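Local structure of 4-hydroxy-3-methylbut-2-enyl diphosphate reductase (Aquifex aeolicus, 3DNF) at residues 5-10 / 259-264; 205-210 / 232-237. The protein catalyses the terminal step of the non-mevalonate isoprenoid pathway, reducing HMBPP to a mixture of isopentenyl and dimethylallyl diphosphate at an iron-sulfur cluster. All coordinates share one frame; numbering follows the deposited sequence.

In the fold
The chain begins in strand 3-6, which gives interaction 1 its first segment, and then runs through most of the protein before reaching interaction 2. There, residues 205-210, at the close of helix 195-206, meet residues 232-237, at the close of helix 222-234, shutting a short loop that holds strand 212-216. Farther on, strand 257-262 returns to pair with strand 3-6, so that interaction 1 closes a loop of 248 residues with the shorter one wholly within it. Interaction 1 joins two strands of a four-stranded parallel sheet, and interaction 2 joins two helices of the same lobe. The two contacts touch where Ile-5 CG2 packs 3.6 Å from Leu-206 CD1.

Interaction 1. Residues 5-10 / 259-264; sequences IIAEHA and GISAGA
The flat groups that meet here are the backbone carbonyls of Ile-5 and Ile-260, each taking an N-H from the opposite segment. Ala-7 N lies 2.7 Å from Ile-260 O, nearly along the C=O axis (166° at the oxygen). Ile-260 N gives a 2.9 Å bond to Ile-5 O from a position tilted 24° out of that carbonyl's plane. Within the turn that follows, Glu-8 CG sits 3.9 Å above one face of the His-9 ring, offset toward its rim. Through the two backbone bonds Ile-260 is joined to the residues before and after Ile-6, the pattern of a parallel pair, and CA-H...O contacts from Gly-259 to Ile-5 O and from Ile-6 to Ile-260 O fill in between. Strand 3-6 is an edge strand of the four-stranded parallel sheet in this alpha/beta lobe, and strand 257-262 lies between it and strand 212-216. On one face Ile-6 and Ile-260 stand side by side, CG1 of the first 4.4 Å from CB of the second, covered by helix 268-281; on the opposite face Ile-5 packs against helix 195-206, which Ala-7, just past the strand, also touches. Beyond the paired residues a type II turn from Ala-7 to Ala-10 brings the chain back, and Ala-10 CB comes 3.5 Å from Ser-261 OG. That hydroxyl is anti to its backbone N (chi1 -162°) and donates to a water 2.7 Å from OG. The water donates in turn to Glu-8 O at 3.1 Å, bridging the turn to the strand. After Ala-10 the chain soon reaches Cys-13 in the cluster pocket; the side chain of Ala-10 itself is about 13 Å from the iron-sulfur cluster.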
loop_
_atom_site.group_PDB
_atom_site.type_symbol
_atom_site.label_atom_id
_atom_site.label_comp_id
_atom_site.label_asym_id
_atom_site.label_seq_id
_atom_site.Cartn_x
_atom_site.Cartn_y
_atom_site.Cartn_z
ATOM N N ILE B 5 21.764 7.966 33.029
ATOM C CA ILE B 5 21.260 8.604 31.823
ATOM C C ILE B 5 19.811 8.211 31.550
ATOM O O ILE B 5 19.483 7.036 31.374
ATOM C CB ILE B 5 22.179 8.379 30.589
ATOM C CG1 ILE B 5 21.605 9.073 29.348
ATOM C CG2 ILE B 5 22.420 6.892 30.355
ATOM C CD1 ILE B 5 22.616 9.385 28.262
ATOM N N ILE B 6 18.948 9.216 31.548
ATOM C CA ILE B 6 17.553 9.028 31.162
ATOM C C ILE B 6 17.494 9.076 29.640
ATOM O O ILE B 6 17.916 10.060 29.028
ATOM C CB ILE B 6 16.618 10.089 31.807
ATOM C CG1 ILE B 6 16.682 9.983 33.333
ATOM C CG2 ILE B 6 15.170 9.916 31.313
ATOM C CD1 ILE B 6 16.112 11.172 34.065
ATOM N N ALA B 7 17.003 7.992 29.044
ATOM C CA ALA B 7 16.894 7.873 27.592
ATOM C C ALA B 7 16.025 8.983 27.013
ATOM O O ALA B 7 15.020 9.386 27.610
ATOM C CB ALA B 7 16.332 6.502 27.206
ATOM N N GLU B 8 16.432 9.479 25.851
ATOM C CA GLU B 8 15.629 10.442 25.135
ATOM C C GLU B 8 14.256 9.842 24.802
ATOM O O GLU B 8 14.157 8.667 24.424
ATOM C CB GLU B 8 16.340 10.884 23.869
ATOM C CG GLU B 8 15.942 12.270 23.441
ATOM C CD GLU B 8 16.395 12.600 22.032
ATOM O OE1 GLU B 8 17.284 11.891 21.512
ATOM O OE2 GLU B 8 15.851 13.568 21.444
ATOM N N HIS B 9 13.205 10.643 24.979
ATOM C CA HIS B 9 11.810 10.217 24.732
ATOM C C HIS B 9 11.202 9.284 25.800
ATOM O O HIS B 9 10.073 8.812 25.610
ATOM C CB HIS B 9 11.621 9.604 23.330
ATOM C CG HIS B 9 12.244 10.406 22.234
ATOM N ND1 HIS B 9 11.810 11.672 21.902
ATOM C CD2 HIS B 9 13.285 10.135 21.412
ATOM C CE1 HIS B 9 12.562 12.145 20.922
ATOM N NE2 HIS B 9 13.456 11.229 20.602
ATOM N N ALA B 10 11.913 9.050 26.914
ATOM C CA ALA B 10 11.325 8.311 28.042
ATOM C C ALA B 10 10.006 8.989 28.467
ATOM O O ALA B 10 9.946 10.221 28.602
ATOM C CB ALA B 10 12.300 8.220 29.228
ATOM N N GLY B 259 21.138 3.169 32.670
ATOM C CA GLY B 259 20.134 3.706 31.754
ATOM C C GLY B 259 18.711 3.600 32.287
ATOM O O GLY B 259 18.331 2.589 32.887
ATOM N N ILE B 260 17.928 4.658 32.081
ATOM C CA ILE B 260 16.514 4.666 32.463
ATOM C C ILE B 260 15.642 5.073 31.287
ATOM O O ILE B 260 15.887 6.095 30.619
ATOM C CB ILE B 260 16.203 5.644 33.633
ATOM C CG1 ILE B 260 17.027 5.311 34.881
ATOM C CG2 ILE B 260 14.707 5.637 33.964
ATOM C CD1 ILE B 260 16.875 6.341 36.001
ATOM N N SER B 261 14.614 4.274 31.033
ATOM C CA SER B 261 13.524 4.748 30.201
ATOM C C SER B 261 12.190 4.420 30.826
ATOM O O SER B 261 12.121 3.812 31.895
ATOM C CB SER B 261 13.611 4.201 28.786
ATOM O OG SER B 261 12.799 4.990 27.934
ATOM N N ALA B 262 11.127 4.846 30.154
ATOM C CA ALA B 262 9.770 4.669 30.663
ATOM C C ALA B 262 8.804 4.594 29.513
ATOM O O ALA B 262 9.046 5.208 28.467
ATOM C CB ALA B 262 9.393 5.834 31.576
ATOM N N GLY B 263 7.707 3.864 29.729
ATOM C CA GLY B 263 6.589 3.759 28.783
ATOM C C GLY B 263 5.795 5.065 28.651
ATOM O O GLY B 263 6.050 6.040 29.358
ATOM N N ALA B 264 4.839 5.060 27.732
ATOM C CA ALA B 264 4.087 6.248 27.360
ATOM C C ALA B 264 3.195 6.779 28.478
ATOM O O ALA B 264 2.726 7.899 28.404
ATOM C CB ALA B 264 3.249 5.971 26.122
HETATM O O HOH W 1 13.255 5.911 25.404
#

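Interaction 2. Residues 205-210 / 232-237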
loop_
_atom_site.group_PDB
_atom_site.type_symbol
_atom_site.label_atom_id
_atom_site.label_comp_id
_atom_site.label_asym_id
_atom_site.label_seq_id
_atom_site.Cartn_x
_atom_site.Cartn_y
_atom_site.Cartn_z
ATOM N N LYS B 205 19.480 2.238 21.318
ATOM C CA LYS B 205 20.798 2.862 21.320
ATOM C C LYS B 205 21.426 2.893 22.718
ATOM O O LYS B 205 22.642 2.716 22.861
ATOM C CB LYS B 205 20.740 4.273 20.730
ATOM C CG LYS B 205 20.449 4.325 19.230
ATOM C CD LYS B 205 20.696 5.723 18.630
ATOM C CE LYS B 205 19.837 6.832 19.282
ATOM N NZ LYS B 205 18.381 6.834 18.910
ATOM N N LEU B 206 20.606 3.104 23.744
ATOM C CA LEU B 206 21.128 3.216 25.102
ATOM C C LEU B 206 21.461 1.858 25.734
ATOM O O LEU B 206 22.483 1.724 26.426
ATOM C CB LEU B 206 20.190 4.038 25.996
ATOM C CG LEU B 206 20.762 4.533 27.336
ATOM C CD1 LEU B 206 22.056 5.332 27.156
ATOM C CD2 LEU B 206 19.740 5.345 28.132
ATOM N N ALA B 207 20.622 0.854 25.470
ATOM C CA ALA B 207 20.762 -0.478 26.091
ATOM C C ALA B 207 22.197 -1.056 26.186
ATOM O O ALA B 207 22.639 -1.390 27.284
ATOM C CB ALA B 207 19.797 -1.494 25.461
ATOM N N PRO B 208 22.921 -1.178 25.052
ATOM C CA PRO B 208 24.263 -1.785 25.125
ATOM C C PRO B 208 25.359 -0.845 25.655
ATOM O O PRO B 208 26.483 -1.278 25.907
ATOM C CB PRO B 208 24.552 -2.183 23.664
ATOM C CG PRO B 208 23.274 -1.877 22.886
ATOM C CD PRO B 208 22.581 -0.816 23.665
ATOM N N GLU B 209 25.009 0.422 25.839
ATOM C CA GLU B 209 25.944 1.490 26.163
ATOM C C GLU B 209 25.971 1.775 27.674
ATOM O O GLU B 209 26.596 2.740 28.124
ATOM C CB GLU B 209 25.502 2.737 25.389
ATOM C CG GLU B 209 26.570 3.754 25.045
ATOM C CD GLU B 209 26.035 4.872 24.145
ATOM O OE1 GLU B 209 26.774 5.284 23.219
ATOM O OE2 GLU B 209 24.884 5.333 24.357
ATOM N N VAL B 210 25.280 0.931 28.446
ATOM C CA VAL B 210 25.178 1.050 29.911
ATOM C C VAL B 210 25.259 -0.335 30.568
ATOM O O VAL B 210 25.068 -1.357 29.905
ATOM C CB VAL B 210 23.854 1.767 30.385
ATOM C CG1 VAL B 210 23.762 3.212 29.878
ATOM C CG2 VAL B 210 22.602 0.971 29.990
ATOM N N LYS B 232 15.899 -5.966 27.162
ATOM C CA LYS B 232 16.307 -7.265 27.707
ATOM C C LYS B 232 17.037 -8.118 26.660
ATOM O O LYS B 232 17.877 -8.953 26.995
ATOM C CB LYS B 232 15.065 -7.995 28.254
ATOM C CG LYS B 232 15.306 -9.378 28.839
ATOM C CD LYS B 232 15.966 -9.309 30.210
ATOM C CE LYS B 232 16.251 -10.705 30.737
ATOM N NZ LYS B 232 16.693 -10.620 32.228
ATOM N N GLU B 233 16.701 -7.888 25.395
ATOM C CA GLU B 233 17.330 -8.556 24.264
ATOM C C GLU B 233 18.745 -8.035 23.994
ATOM O O GLU B 233 19.603 -8.782 23.520
ATOM C CB GLU B 233 16.458 -8.359 23.025
ATOM C CG GLU B 233 16.979 -9.006 21.757
ATOM C CD GLU B 233 16.132 -8.652 20.549
ATOM O OE1 GLU B 233 14.961 -8.242 20.731
ATOM O OE2 GLU B 233 16.641 -8.798 19.416
ATOM N N LEU B 234 18.981 -6.758 24.295
ATOM C CA LEU B 234 20.277 -6.119 24.023
ATOM C C LEU B 234 21.161 -5.975 25.262
ATOM O O LEU B 234 22.359 -5.690 25.149
ATOM C CB LEU B 234 20.084 -4.746 23.370
ATOM C CG LEU B 234 19.340 -4.668 22.036
ATOM C CD1 LEU B 234 18.992 -3.219 21.713
ATOM C CD2 LEU B 234 20.139 -5.304 20.906
ATOM N N ASN B 235 20.557 -6.157 26.439
ATOM C CA ASN B 235 21.261 -6.052 27.707
ATOM C C ASN B 235 20.463 -6.886 28.742
ATOM O O ASN B 235 19.315 -6.509 29.110
ATOM C CB ASN B 235 21.369 -4.560 28.146
ATOM C CG ASN B 235 22.215 -4.418 29.435
ATOM O OD1 ASN B 235 22.262 -5.407 30.319
ATOM N ND2 ASN B 235 22.825 -3.293 29.574
ATOM N N PRO B 236 21.064 -8.024 29.211
ATOM C CA PRO B 236 20.393 -8.925 30.195
ATOM C C PRO B 236 19.964 -8.220 31.496
ATOM O O PRO B 236 18.960 -8.576 32.120
ATOM C CB PRO B 236 21.494 -10.006 30.463
ATOM C CG PRO B 236 22.772 -9.381 30.040
ATOM C CD PRO B 236 22.433 -8.528 28.844
ATOM N N ASN B 237 20.708 -7.152 31.854
ATOM C CA ASN B 237 20.462 -6.426 33.098
ATOM C C ASN B 237 19.396 -5.354 32.935
ATOM O O ASN B 237 19.524 -4.245 33.463
ATOM C CB ASN B 237 21.769 -5.838 33.634
ATOM C CG ASN B 237 22.831 -6.893 33.849
ATOM O OD1 ASN B 237 22.563 -7.894 34.567
ATOM N ND2 ASN B 237 23.940 -6.731 33.299
#
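Asn-235 carries the polar part of this contact, reaching across to Ala-207 with its carboxamide. ND2 donates to Ala-207 O over 3.0 Å in a nearly straight bond (172° at the hydrogen). The acceptor lies within 4° of the amide plane, while the donor is tilted 28° from the plane of the carbonyl it serves. With CG anti to the backbone N, the carboxamide is carried toward residues 205-210. ND2 also comes 3.0 Å from Val-210 O and makes a weak bond to Asp-211 O. The other end of the carboxamide is taken up within its own segment: OD1 accepts from Asn-237 N at 2.8 Å, forming an Asx turn, so both ends of the group fix its rotation. An alanine in place of Asn-235 would probably leave Ala-207 O and Asn-237 N without these mates and the turn less firmly held. The apolar part lies next to this bond. Ala-207 CB faces Leu-234 CB at 3.9 Å, and Pro-208 CG approaches the same CB at 4.3 Å, putting the proline ring beside the leucine. Val-210, farther along, turns to Ile-5 of strand 3-6. Helices 195-206 and 222-234 are thus joined at their C-terminal ends, the second being the helix of the beta-alpha-beta crossover between the parallel strands 212-216 and 238-241.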